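Local coordinates for protein leucine aminopeptidase 2, chloroplastic (PDB 5LHJ) that is a manganese-binding metalloaminopeptidase of the M17 family that acts in bottromycin maturation and probably removes unsubstituted amino acids from the N-termini of peptides, at residues 50-53 against 54-58; 96-99 against 100-104; 175-178 against 179-183; 290-293 against 294-298. All coordinates share one frame; numbering follows the deposited sequence.

Interaction 1: 50-53 against 54-58; sequences GAFS and RRRGF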
loop_
_atom_site.group_PDB
_atom_site.type_symbol
_atom_site.label_atom_id
_atom_site.label_comp_id
_atom_site.label_asym_id
_atom_site.label_seq_id
_atom_site.Cartn_x
_atom_site.Cartn_y
_atom_site.Cartn_z
ATOM N N GLY A 50 -24.828 -18.897 -49.219
ATOM C CA GLY A 50 -24.837 -18.141 -50.476
ATOM C C GLY A 50 -23.572 -17.334 -50.735
ATOM O O GLY A 50 -22.672 -17.249 -49.881
ATOM N N ALA A 51 -23.512 -16.727 -51.917
ATOM C CA ALA A 51 -22.357 -15.937 -52.308
ATOM C C ALA A 51 -22.158 -14.719 -51.391
ATOM O O ALA A 51 -21.031 -14.435 -50.988
ATOM C CB ALA A 51 -22.467 -15.503 -53.768
ATOM N N PHE A 52 -23.245 -14.018 -51.063
ATOM C CA PHE A 52 -23.147 -12.850 -50.183
ATOM C C PHE A 52 -22.495 -13.217 -48.851
ATOM O O PHE A 52 -21.581 -12.528 -48.395
ATOM C CB PHE A 52 -24.506 -12.204 -49.940
ATOM C CG PHE A 52 -24.459 -11.069 -48.955
ATOM C CD1 PHE A 52 -23.810 -9.883 -49.274
ATOM C CD2 PHE A 52 -25.017 -11.200 -47.687
ATOM C CE1 PHE A 52 -23.743 -8.842 -48.358
ATOM C CE2 PHE A 52 -24.960 -10.158 -46.778
ATOM C CZ PHE A 52 -24.326 -8.975 -47.115
ATOM N N SER A 53 -22.961 -14.312 -48.248
ATOM C CA SER A 53 -22.420 -14.805 -46.981
ATOM C C SER A 53 -20.921 -15.107 -47.066
ATOM O O SER A 53 -20.158 -14.691 -46.189
ATOM C CB SER A 53 -23.198 -16.050 -46.535
ATOM O OG SER A 53 -22.850 -16.419 -45.222
ATOM N N ARG A 54 -20.497 -15.781 -48.136
ATOM C CA ARG A 54 -19.064 -16.015 -48.389
ATOM C C ARG A 54 -18.278 -14.707 -48.549
ATOM O O ARG A 54 -17.201 -14.555 -47.974
ATOM C CB ARG A 54 -18.851 -16.887 -49.638
ATOM C CG ARG A 54 -19.259 -18.341 -49.461
ATOM C CD ARG A 54 -18.704 -19.227 -50.575
ATOM N NE ARG A 54 -19.179 -18.837 -51.909
ATOM C CZ ARG A 54 -20.374 -19.139 -52.429
ATOM N NH1 ARG A 54 -21.272 -19.847 -51.740
ATOM N NH2 ARG A 54 -20.678 -18.724 -53.659
ATOM N N ARG A 55 -18.837 -13.763 -49.307
ATOM C CA ARG A 55 -18.197 -12.458 -49.543
ATOM C C ARG A 55 -18.031 -11.626 -48.270
ATOM O O ARG A 55 -17.132 -10.790 -48.202
ATOM C CB ARG A 55 -18.979 -11.647 -50.581
ATOM C CG ARG A 55 -18.865 -12.200 -51.992
ATOM C CD ARG A 55 -20.009 -11.737 -52.879
ATOM N NE ARG A 55 -19.964 -12.386 -54.188
ATOM C CZ ARG A 55 -20.973 -12.455 -55.058
ATOM N NH1 ARG A 55 -22.159 -11.907 -54.806
ATOM N NH2 ARG A 55 -20.785 -13.084 -56.217
ATOM N N ARG A 56 -18.910 -11.852 -47.287
ATOM C CA ARG A 56 -18.810 -11.232 -45.961
ATOM C C ARG A 56 -17.853 -11.932 -44.992
ATOM O O ARG A 56 -17.598 -11.411 -43.909
ATOM C CB ARG A 56 -20.204 -11.118 -45.312
ATOM C CG ARG A 56 -21.180 -10.185 -46.029
ATOM C CD ARG A 56 -20.674 -8.750 -46.133
ATOM N NE ARG A 56 -20.483 -8.132 -44.813
ATOM C CZ ARG A 56 -19.538 -7.242 -44.491
ATOM N NH1 ARG A 56 -18.620 -6.839 -45.368
ATOM N NH2 ARG A 56 -19.503 -6.752 -43.254
ATOM N N GLY A 57 -17.329 -13.096 -45.368
ATOM C CA GLY A 57 -16.356 -13.816 -44.565
ATOM C C GLY A 57 -16.927 -14.878 -43.650
ATOM O O GLY A 57 -16.254 -15.302 -42.709
ATOM N N PHE A 58 -18.153 -15.329 -43.913
ATOM C CA PHE A 58 -18.731 -16.391 -43.101
ATOM C C PHE A 58 -17.938 -17.671 -43.324
ATOM O O PHE A 58 -17.845 -18.142 -44.462
ATOM C CB PHE A 58 -20.202 -16.648 -43.434
ATOM C CG PHE A 58 -20.851 -17.646 -42.505
ATOM C CD1 PHE A 58 -21.279 -17.251 -41.238
ATOM C CD2 PHE A 58 -20.998 -18.980 -42.876
ATOM C CE1 PHE A 58 -21.854 -18.164 -40.366
ATOM C CE2 PHE A 58 -21.571 -19.902 -42.004
ATOM C CZ PHE A 58 -22.002 -19.488 -40.750
#

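Interaction 2: 96-99 against 100-104; sequences AAAA and SVRAV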
loop_
_atom_site.group_PDB
_atom_site.type_symbol
_atom_site.label_atom_id
_atom_site.label_comp_id
_atom_site.label_asym_id
_atom_site.label_seq_id
_atom_site.Cartn_x
_atom_site.Cartn_y
_atom_site.Cartn_z
ATOM N N ALA A 96 -24.290 -20.372 -29.703
ATOM C CA ALA A 96 -24.822 -19.958 -31.011
ATOM C C ALA A 96 -26.210 -19.339 -30.901
ATOM O O ALA A 96 -26.519 -18.379 -31.601
ATOM C CB ALA A 96 -24.843 -21.122 -31.995
ATOM N N ALA A 97 -27.052 -19.884 -30.017
ATOM C CA ALA A 97 -28.387 -19.331 -29.806
ATOM C C ALA A 97 -28.302 -17.935 -29.186
ATOM O O ALA A 97 -29.035 -17.027 -29.574
ATOM C CB ALA A 97 -29.212 -20.249 -28.919
ATOM N N ALA A 98 -27.395 -17.754 -28.228
ATOM C CA ALA A 98 -27.220 -16.433 -27.611
ATOM C C ALA A 98 -26.708 -15.407 -28.631
ATOM O O ALA A 98 -27.181 -14.265 -28.656
ATOM C CB ALA A 98 -26.287 -16.514 -26.414
ATOM N N ALA A 99 -25.775 -15.817 -29.488
ATOM C CA ALA A 99 -25.277 -14.942 -30.572
ATOM C C ALA A 99 -26.375 -14.544 -31.563
ATOM O O ALA A 99 -26.405 -13.412 -32.046
ATOM C CB ALA A 99 -24.130 -15.610 -31.317
ATOM N N SER A 100 -27.254 -15.499 -31.879
ATOM C CA SER A 100 -28.398 -15.259 -32.756
ATOM C C SER A 100 -29.338 -14.190 -32.207
ATOM O O SER A 100 -29.726 -13.268 -32.936
ATOM C CB SER A 100 -29.198 -16.556 -32.994
ATOM O OG SER A 100 -28.384 -17.551 -33.591
ATOM N N VAL A 101 -29.709 -14.311 -30.931
ATOM C CA VAL A 101 -30.650 -13.369 -30.330
ATOM C C VAL A 101 -30.043 -11.961 -30.205
ATOM O O VAL A 101 -30.746 -10.968 -30.370
ATOM C CB VAL A 101 -31.258 -13.859 -28.979
ATOM C CG1 VAL A 101 -32.044 -15.148 -29.175
ATOM C CG2 VAL A 101 -30.210 -14.055 -27.898
ATOM N N ARG A 102 -28.738 -11.884 -29.969
ATOM C CA ARG A 102 -28.040 -10.594 -29.941
ATOM C C ARG A 102 -27.987 -9.887 -31.306
ATOM O O ARG A 102 -27.814 -8.670 -31.355
ATOM C CB ARG A 102 -26.610 -10.758 -29.418
ATOM C CG ARG A 102 -26.491 -10.932 -27.911
ATOM C CD ARG A 102 -25.071 -10.598 -27.457
ATOM N NE ARG A 102 -24.076 -11.468 -28.098
ATOM C CZ ARG A 102 -23.764 -12.708 -27.700
ATOM N NH1 ARG A 102 -24.367 -13.265 -26.650
ATOM N NH2 ARG A 102 -22.834 -13.403 -28.365
ATOM N N ALA A 103 -28.116 -10.651 -32.393
ATOM C CA ALA A 103 -28.033 -10.133 -33.762
ATOM C C ALA A 103 -29.385 -9.879 -34.434
ATOM O O ALA A 103 -29.440 -9.664 -35.646
ATOM C CB ALA A 103 -27.209 -11.099 -34.613
ATOM N N VAL A 104 -30.464 -9.875 -33.654
ATOM C CA VAL A 104 -31.821 -9.780 -34.185
ATOM C C VAL A 104 -32.192 -8.376 -34.727
ATOM O O VAL A 104 -33.092 -8.241 -35.567
ATOM C CB VAL A 104 -32.832 -10.293 -33.107
ATOM C CG1 VAL A 104 -33.188 -9.211 -32.094
ATOM C CG2 VAL A 104 -34.060 -10.898 -33.743
#

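Interaction 3: 175-178 against 179-183; sequences EATC and LARDL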
loop_
_atom_site.group_PDB
_atom_site.type_symbol
_atom_site.label_atom_id
_atom_site.label_comp_id
_atom_site.label_asym_id
_atom_site.label_seq_id
_atom_site.Cartn_x
_atom_site.Cartn_y
_atom_site.Cartn_z
ATOM N N GLU A 175 -35.054 -19.607 -17.492
ATOM C CA GLU A 175 -35.883 -18.658 -16.741
ATOM C C GLU A 175 -35.506 -18.629 -15.253
ATOM O O GLU A 175 -35.435 -17.564 -14.660
ATOM C CB GLU A 175 -37.366 -18.943 -16.953
ATOM C CG GLU A 175 -37.832 -18.511 -18.342
ATOM C CD GLU A 175 -39.215 -19.008 -18.711
ATOM O OE1 GLU A 175 -39.991 -19.355 -17.793
ATOM O OE2 GLU A 175 -39.542 -19.046 -19.932
ATOM N N ALA A 176 -35.203 -19.793 -14.681
ATOM C CA ALA A 176 -34.726 -19.867 -13.283
ATOM C C ALA A 176 -33.368 -19.152 -13.151
ATOM O O ALA A 176 -33.140 -18.402 -12.208
ATOM C CB ALA A 176 -34.610 -21.313 -12.839
ATOM N N THR A 177 -32.480 -19.377 -14.111
ATOM C CA THR A 177 -31.183 -18.689 -14.110
ATOM C C THR A 177 -31.379 -17.167 -14.126
ATOM O O THR A 177 -30.727 -16.439 -13.379
ATOM C CB THR A 177 -30.310 -19.138 -15.299
ATOM O OG1 THR A 177 -30.114 -20.554 -15.246
ATOM C CG2 THR A 177 -28.943 -18.471 -15.285
ATOM N N CYS A 178 -32.295 -16.686 -14.964
ATOM C CA CYS A 178 -32.539 -15.243 -15.071
ATOM C C CYS A 178 -33.188 -14.640 -13.808
ATOM O O CYS A 178 -32.960 -13.467 -13.494
ATOM C CB CYS A 178 -33.353 -14.941 -16.342
ATOM S SG CYS A 178 -32.427 -15.224 -17.888
ATOM N N LEU A 179 -33.975 -15.438 -13.084
ATOM C CA LEU A 179 -34.486 -15.035 -11.770
ATOM C C LEU A 179 -33.300 -14.764 -10.823
ATOM O O LEU A 179 -33.245 -13.734 -10.147
ATOM C CB LEU A 179 -35.401 -16.105 -11.173
ATOM C CG LEU A 179 -35.799 -15.972 -9.707
ATOM C CD1 LEU A 179 -36.506 -14.642 -9.465
ATOM C CD2 LEU A 179 -36.672 -17.149 -9.305
ATOM N N ALA A 180 -32.359 -15.699 -10.781
ATOM C CA ALA A 180 -31.163 -15.507 -9.954
ATOM C C ALA A 180 -30.379 -14.261 -10.402
ATOM O O ALA A 180 -29.919 -13.500 -9.551
ATOM C CB ALA A 180 -30.282 -16.737 -9.958
ATOM N N ARG A 181 -30.237 -14.057 -11.718
ATOM C CA ARG A 181 -29.560 -12.853 -12.241
ATOM C C ARG A 181 -30.238 -11.569 -11.750
ATOM O O ARG A 181 -29.575 -10.625 -11.310
ATOM C CB ARG A 181 -29.520 -12.845 -13.771
ATOM C CG ARG A 181 -28.664 -13.917 -14.396
ATOM C CD ARG A 181 -28.709 -13.866 -15.914
ATOM N NE ARG A 181 -27.838 -14.854 -16.548
ATOM C CZ ARG A 181 -27.704 -15.014 -17.860
ATOM N NH1 ARG A 181 -28.418 -14.274 -18.713
ATOM N NH2 ARG A 181 -26.850 -15.917 -18.342
ATOM N N ASP A 182 -31.567 -11.543 -11.816
ATOM C CA ASP A 182 -32.326 -10.384 -11.338
ATOM C C ASP A 182 -32.085 -10.108 -9.847
ATOM O O ASP A 182 -31.903 -8.952 -9.441
ATOM C CB ASP A 182 -33.829 -10.590 -11.566
ATOM C CG ASP A 182 -34.255 -10.441 -13.016
ATOM O OD1 ASP A 182 -33.481 -9.965 -13.889
ATOM O OD2 ASP A 182 -35.445 -10.794 -13.271
ATOM N N LEU A 183 -32.079 -11.160 -9.027
ATOM C CA LEU A 183 -31.882 -11.007 -7.596
ATOM C C LEU A 183 -30.483 -10.453 -7.289
ATOM O O LEU A 183 -30.328 -9.552 -6.461
ATOM C CB LEU A 183 -32.109 -12.336 -6.864
ATOM C CG LEU A 183 -33.540 -12.867 -6.861
ATOM C CD1 LEU A 183 -33.540 -14.319 -6.423
ATOM C CD2 LEU A 183 -34.447 -12.009 -5.975
#

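Interaction 4: 290-293 against 294-298; sequences AVVA and ALTAL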
loop_
_atom_site.group_PDB
_atom_site.type_symbol
_atom_site.label_atom_id
_atom_site.label_comp_id
_atom_site.label_asym_id
_atom_site.label_seq_id
_atom_site.Cartn_x
_atom_site.Cartn_y
_atom_site.Cartn_z
ATOM N N ALA A 290 -29.186 -18.663 -6.198
ATOM C CA ALA A 290 -29.113 -19.912 -6.954
ATOM C C ALA A 290 -30.034 -20.983 -6.365
ATOM O O ALA A 290 -30.741 -21.690 -7.107
ATOM C CB ALA A 290 -27.683 -20.430 -7.023
ATOM N N VAL A 291 -30.053 -21.071 -5.042
ATOM C CA VAL A 291 -30.888 -22.044 -4.337
ATOM C C VAL A 291 -32.372 -21.736 -4.528
ATOM O O VAL A 291 -33.161 -22.643 -4.854
ATOM C CB VAL A 291 -30.512 -22.144 -2.840
ATOM C CG1 VAL A 291 -31.527 -22.974 -2.041
ATOM C CG2 VAL A 291 -29.122 -22.754 -2.683
ATOM N N VAL A 292 -32.750 -20.472 -4.347
ATOM C CA VAL A 292 -34.150 -20.067 -4.534
ATOM C C VAL A 292 -34.610 -20.376 -5.965
ATOM O O VAL A 292 -35.691 -20.946 -6.178
ATOM C CB VAL A 292 -34.350 -18.570 -4.210
ATOM C CG1 VAL A 292 -35.716 -18.067 -4.658
ATOM C CG2 VAL A 292 -34.144 -18.320 -2.714
ATOM N N ALA A 293 -33.791 -19.995 -6.938
ATOM C CA ALA A 293 -34.137 -20.177 -8.334
ATOM C C ALA A 293 -34.274 -21.663 -8.695
ATOM O O ALA A 293 -35.250 -22.042 -9.366
ATOM C CB ALA A 293 -33.124 -19.484 -9.245
ATOM N N ALA A 294 -33.337 -22.490 -8.240
ATOM C CA ALA A 294 -33.421 -23.939 -8.468
ATOM C C ALA A 294 -34.722 -24.502 -7.884
ATOM O O ALA A 294 -35.428 -25.262 -8.569
ATOM C CB ALA A 294 -32.225 -24.667 -7.889
ATOM N N LEU A 295 -35.054 -24.110 -6.658
ATOM C CA LEU A 295 -36.319 -24.563 -6.038
ATOM C C LEU A 295 -37.545 -24.172 -6.858
ATOM O O LEU A 295 -38.476 -24.987 -7.003
ATOM C CB LEU A 295 -36.451 -24.070 -4.596
ATOM C CG LEU A 295 -35.704 -24.973 -3.605
ATOM C CD1 LEU A 295 -35.246 -24.197 -2.393
ATOM C CD2 LEU A 295 -36.564 -26.160 -3.190
ATOM N N THR A 296 -37.553 -22.960 -7.414
ATOM C CA THR A 296 -38.693 -22.495 -8.233
ATOM C C THR A 296 -38.874 -23.295 -9.526
ATOM O O THR A 296 -39.975 -23.345 -10.069
ATOM C CB THR A 296 -38.634 -20.982 -8.616
ATOM O OG1 THR A 296 -37.544 -20.709 -9.525
ATOM C CG2 THR A 296 -38.570 -20.088 -7.383
ATOM N N ALA A 297 -37.802 -23.884 -10.042
ATOM C CA ALA A 297 -37.871 -24.701 -11.253
ATOM C C ALA A 297 -38.411 -26.124 -11.034
ATOM O O ALA A 297 -38.809 -26.777 -11.994
ATOM C CB ALA A 297 -36.490 -24.788 -11.887
ATOM N N LEU A 298 -38.404 -26.613 -9.802
ATOM C CA LEU A 298 -38.732 -28.020 -9.554
ATOM C C LEU A 298 -40.208 -28.387 -9.842
ATOM O O LEU A 298 -40.461 -29.443 -10.413
ATOM C CB LEU A 298 -38.332 -28.440 -8.141
ATOM C CG LEU A 298 -36.829 -28.294 -7.849
ATOM C CD1 LEU A 298 -36.510 -28.755 -6.436
ATOM C CD2 LEU A 298 -35.982 -29.018 -8.878
#

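Interaction 1: 50-53 against 54-58
R54 folds back along the start of helix 51-55, its backbone N bonded to O of the N-cap residue G50 at 3.2 Å. A bend at chi3 (-61°) turns its guanidinium over the first turn, where A51 CA lies 3.5 Å above one face of the group, displaced toward the rim. R55 N donates to A51 O at 2.8 Å, closing a regular helical turn. The side chain of R55 runs extended from CG to NE and brings its guanidinium flat against the methyl of A51, with CB centred 3.6 Å above the plane, while NH1 bonds to O of G73 in the second subunit. A methionine in place of R55 would probably leave the G73 carbonyl of the second subunit without this donor and strip the flat group from A51 CB. R56 bonds through its N to F52 O, and its chain, bent at chi2 and chi3, lies beside the F52 ring in a CH-pi contact: R56 CG is 3.8 Å from the centroid and 21° off the normal. The guanidinium beyond it reaches O of A103 in the second subunit through NH1. G57 then takes a positive phi of 95° and the chain leaves the helix in a Schellman motif. F58 N returns to S53 O at 3.1 Å, and F58 CB comes 3.2 Å from S53 OG. The short helix rests on the sheet of the N-terminal domain: F52 and S53 meet E68, and R56 and F58 meet V66, all on strand 65-69, while S53 and F58 also reach N79 of strand 76-81.

Interaction 2: 96-99 against 100-104
S100 turns its hydroxyl back onto the preceding turn of helix 90-102, a helix of the N-terminal domain, in the serine-to-carbonyl bond of the i to i-4 type. OG stands beside the backbone N, anti to the carbonyl carbon (chi1 -60°), and donates to A96 O at 2.9 Å. The same oxygen accepts S100 N at 3.0 Å, the two donors arriving from opposite faces of the carbonyl plane. An alanine at S100 would probably leave A96 O with the backbone donor alone of this pair and open a small gap against L112 and V80. Of the V101 branches, CG1 comes within 3.6 Å of A97 O, whereas CG2, between the backbone N and the carbonyl carbon, is 3.1 Å from A98 O. The V101 side chain touches L110 of strand 109-112 and A135 and L139 of helix 124-139, so the helix is wedged between sheet and helix. R102 runs back over the A98 and A99 backbone, with a weak bond from NH1 to A475 O. Its chain bends at chi3 (-60°), laying one guanidinium face over the backbone; A98 O and A99 CA each sit 3.6 Å above that plane, both displaced toward its rim.

Interaction 3: 175-178 against 179-183
T177 O takes the amide of R181 at 2.9 Å, with the donor in the carbonyl plane, and C178 O accepts D182 N at the same length from a more tilted direction. Both bonds belong to the regular i to i-4 ladder of helix 164-185. The side chain of R181 runs fully extended from CG to NE. Its CG is 3.4 Å from T177 O, and the chain then crosses the T177 side chain obliquely, bringing NE to 4.0 Å from the methyl CG2. That methyl faces the arginine because it stands anti to the backbone N, while T177 OG1 lies beside the N (chi1 -58°) and bonds back to A173 O. C178 SG flanks the guanidinium at 4.2 Å from NH1. D182 folds its carboxylate over the preceding turn, CG 3.3 Å from C178 O, and OD1 pairs with Y140 OH. The guanidinium itself is held by three backbone carbonyls: NE by T482 O, NH2 by E476 O and NH1 by L137 O. Within the helix the arginine runs past a methyl, a thiol and the T177 carbonyl, and its buried charge is probably balanced by the dipoles of those three carbonyls, two from the 476-482 stretch and one near the end of helix 124-139, which it ties to this helix.

Interaction 4: 290-293 against 294-298
T296 OG1 donates to A293 O at 2.7 Å, the shortest bond of this turn of helix 286-301. The hydroxyl occupies the position between the backbone N and the carbonyl carbon, chi1 68°, from which it reaches the carbonyl three residues back. The carbonyl is approached well off its long direction, with a C=O...OG1 angle of 124°, and the same oxygen also accepts A297 N at 3.2 Å. A293 O is thus gripped twice, by a side chain and by a backbone amide, and the hydroxyl of the partly exposed T296 finds its acceptor within the helix. The other backbone bonds are regular: A294 N to A290 O, L295 N to V291 O and T296 N to V292 O. Besides these bonds, T296 CG2 comes 3.2 Å from the V292 carbonyl oxygen.

Apolar contacts lie elsewhere on the helix surface. V291 and L295 stand side by side and point the same way, V291 CG1 touching L295 CD1 at 3.9 Å, since CG1 is anti to the backbone N (chi1 170°) and so leans along the helix toward the later residue.

The helix packs against the sheet and two helices of the chain. V291 and V292 rest on L311 of strand 306-316, and L295 touches V307 there and L243 and Y245 of strand 239-245. On its other flanks, A290 and A293 meet V486, with A294 on L489 and A297 on I490, of helix 486-498, while A293, T296 and A297 pack against A180, L179 and A176 of helix 164-185.

In the fold
Interactions 3 and 4 touch directly: their centres are 9 Å apart, and helices 164-185 and 286-301 meet through small residues, with A176 O 3.2 Å from A293 CB and A180 CB 4.0 Å from A293 CB. Interaction 4 is also nearest the metal site, the V291 side chain lying about 8 Å from that of K261, a manganese ligand of this protein, though no metal is modelled on this chain. Interaction 2 is set apart, about 19 Å from interaction 3 between centres, but both reach E476. Interactions 1 and 2, with centres 18 Å apart, do not touch within the chain; they meet across the subunit interface, where R56 and A103 of different copies bond.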